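Local coordinates for protein D-glucosaminate-6-phosphate ammonia lyase (Salmonella typhimurium, PDB 7LCE) that belongs to the selenocysteine synthase-like family of fold-type I enzymes and carries covalently bound pyridoxal phosphate, at residues Thr153-Val159 / Leu184-Asp189. Numbering follows the deposited sequence.
Sequences TAALLYV and LPLIVD
Four backbone hydrogen bonds set the register of parallel strands 153-159 and 186-189: Leu-156 N to Pro-185 O (3.1 Å), Ile-187 N to Leu-156 O (2.7 Å), Tyr-158 N to Ile-187 O (2.8 Å) and Asp-189 N to Tyr-158 O (2.7 Å), with N-H...O angles of 163-169°. Leu-156 and Tyr-158 bond here, Leu-157 to strand 105-109. CA-H...O contacts add to this (Leu-157 CA to Ile-187 O, 3.2 Å). Phi/psi is near -110/130 in Leu-156 to Val-159 and in Leu-186 to Val-188, the axes approach to 4.6 Å at 22°, and CA pairs run from Leu-156/Leu-186 (4.9 Å) to Val-159/Asp-189 (4.6 Å).

Leu-157 CD1 meets Ile-187 CG2 (3.5 Å) on the face covered by helix 73-86. Across the sheet, Leu-186 (chi1 t, chi2 p) brings CD1 to 3.8 Å from Leu-156 CB, beneath crossover helix 172-181. Leu-184 CD1 reaches Thr-153 CG2 (3.6 Å).

The strands of this beta-alpha-beta unit are neighbours in the mixed seven-stranded sheet of the fold-type I large domain. Their apolar pairing ends at Asp-189, whose OD2 lies close to N1 of modified lysine LLP at position 213, so the pairing carries an acidic group to the cofactor ring, as in this fold family.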
loop_
_atom_site.group_PDB
_atom_site.type_symbol
_atom_site.label_atom_id
_atom_site.label_comp_id
_atom_site.label_asym_id
_atom_site.label_seq_id
_atom_site.Cartn_x
_atom_site.Cartn_y
_atom_site.Cartn_z
ATOM N N THR A 153 -15.700 15.127 -8.323
ATOM C CA THR A 153 -16.918 15.785 -7.870
ATOM C C THR A 153 -18.127 15.225 -8.607
ATOM O O THR A 153 -18.098 15.060 -9.831
ATOM C CB THR A 153 -16.821 17.295 -8.086
ATOM O OG1 THR A 153 -15.692 17.810 -7.371
ATOM C CG2 THR A 153 -18.079 17.981 -7.582
ATOM N N ALA A 154 -19.191 14.928 -7.862
ATOM C CA ALA A 154 -20.403 14.362 -8.439
ATOM C C ALA A 154 -21.580 15.322 -8.467
ATOM O O ALA A 154 -22.424 15.208 -9.358
ATOM C CB ALA A 154 -20.821 13.104 -7.670
ATOM N N ALA A 155 -21.654 16.265 -7.530
ATOM C CA ALA A 155 -22.763 17.210 -7.481
ATOM C C ALA A 155 -22.408 18.351 -6.539
ATOM O O ALA A 155 -21.495 18.240 -5.714
ATOM C CB ALA A 155 -24.061 16.531 -7.026
ATOM N N LEU A 156 -23.153 19.446 -6.670
ATOM C CA LEU A 156 -23.111 20.558 -5.732
ATOM C C LEU A 156 -24.413 20.583 -4.944
ATOM O O LEU A 156 -25.483 20.297 -5.491
ATOM C CB LEU A 156 -22.919 21.896 -6.452
ATOM C CG LEU A 156 -21.539 22.257 -7.006
ATOM C CD1 LEU A 156 -21.197 21.426 -8.233
ATOM C CD2 LEU A 156 -21.469 23.747 -7.326
ATOM N N LEU A 157 -24.326 20.921 -3.659
ATOM C CA LEU A 157 -25.486 20.911 -2.776
ATOM C C LEU A 157 -25.663 22.282 -2.140
ATOM O O LEU A 157 -24.742 22.799 -1.496
ATOM C CB LEU A 157 -25.349 19.839 -1.697
ATOM C CG LEU A 157 -26.574 19.712 -0.788
ATOM C CD1 LEU A 157 -27.714 19.063 -1.536
ATOM C CD2 LEU A 157 -26.248 18.926 0.469
ATOM N N TYR A 158 -26.846 22.861 -2.316
ATOM C CA TYR A 158 -27.240 24.097 -1.658
ATOM C C TYR A 158 -28.386 23.795 -0.703
ATOM O O TYR A 158 -29.377 23.173 -1.099
ATOM C CB TYR A 158 -27.661 25.155 -2.682
ATOM C CG TYR A 158 -27.886 26.531 -2.098
ATOM C CD1 TYR A 158 -29.097 26.865 -1.501
ATOM C CD2 TYR A 158 -26.897 27.504 -2.158
ATOM C CE1 TYR A 158 -29.312 28.125 -0.968
ATOM C CE2 TYR A 158 -27.104 28.768 -1.628
ATOM C CZ TYR A 158 -28.314 29.072 -1.035
ATOM O OH TYR A 158 -28.531 30.326 -0.506
ATOM N N VAL A 159 -28.253 24.230 0.546
ATOM C CA VAL A 159 -29.246 23.966 1.581
ATOM C C VAL A 159 -29.904 25.286 1.954
ATOM O O VAL A 159 -29.229 26.219 2.407
ATOM C CB VAL A 159 -28.617 23.299 2.815
ATOM C CG1 VAL A 159 -29.697 22.895 3.807
ATOM C CG2 VAL A 159 -27.781 22.095 2.408
ATOM N N LEU A 184 -22.101 19.714 -13.982
ATOM C CA LEU A 184 -22.438 18.950 -12.803
ATOM C C LEU A 184 -23.842 19.305 -12.334
ATOM O O LEU A 184 -24.271 20.457 -12.457
ATOM C CB LEU A 184 -21.446 19.225 -11.668
ATOM C CG LEU A 184 -20.001 18.827 -11.954
ATOM C CD1 LEU A 184 -19.111 19.209 -10.783
ATOM C CD2 LEU A 184 -19.910 17.337 -12.246
ATOM N N PRO A 185 -24.587 18.342 -11.797
ATOM C CA PRO A 185 -25.940 18.647 -11.324
ATOM C C PRO A 185 -25.899 19.417 -10.014
ATOM O O PRO A 185 -25.068 19.153 -9.141
ATOM C CB PRO A 185 -26.572 17.262 -11.149
ATOM C CG PRO A 185 -25.418 16.374 -10.850
ATOM C CD PRO A 185 -24.264 16.911 -11.659
ATOM N N LEU A 186 -26.805 20.381 -9.886
ATOM C CA LEU A 186 -26.956 21.155 -8.661
ATOM C C LEU A 186 -28.162 20.640 -7.890
ATOM O O LEU A 186 -29.268 20.569 -8.432
ATOM C CB LEU A 186 -27.130 22.645 -8.962
ATOM C CG LEU A 186 -27.494 23.500 -7.746
ATOM C CD1 LEU A 186 -26.421 23.390 -6.672
ATOM C CD2 LEU A 186 -27.718 24.947 -8.137
ATOM N N ILE A 187 -27.944 20.289 -6.627
ATOM C CA ILE A 187 -28.981 19.743 -5.762
ATOM C C ILE A 187 -29.306 20.787 -4.707
ATOM O O ILE A 187 -28.400 21.352 -4.082
ATOM C CB ILE A 187 -28.532 18.421 -5.117
ATOM C CG1 ILE A 187 -28.119 17.423 -6.199
ATOM C CG2 ILE A 187 -29.635 17.838 -4.249
ATOM C CD1 ILE A 187 -27.633 16.101 -5.657
ATOM N N VAL A 188 -30.595 21.045 -4.507
ATOM C CA VAL A 188 -31.059 22.042 -3.552
ATOM C C VAL A 188 -31.927 21.350 -2.514
ATOM O O VAL A 188 -32.891 20.659 -2.862
ATOM C CB VAL A 188 -31.834 23.179 -4.240
ATOM C CG1 VAL A 188 -32.482 24.069 -3.199
ATOM C CG2 VAL A 188 -30.905 23.989 -5.122
ATOM N N ASP A 189 -31.580 21.535 -1.246
ATOM C CA ASP A 189 -32.391 21.052 -0.138
ATOM C C ASP A 189 -33.314 22.184 0.295
ATOM O O ASP A 189 -32.876 23.143 0.939
ATOM C CB ASP A 189 -31.500 20.580 1.008
ATOM C CG ASP A 189 -32.290 20.180 2.243
ATOM O OD1 ASP A 189 -33.527 20.017 2.156
ATOM O OD2 ASP A 189 -31.661 20.012 3.309
#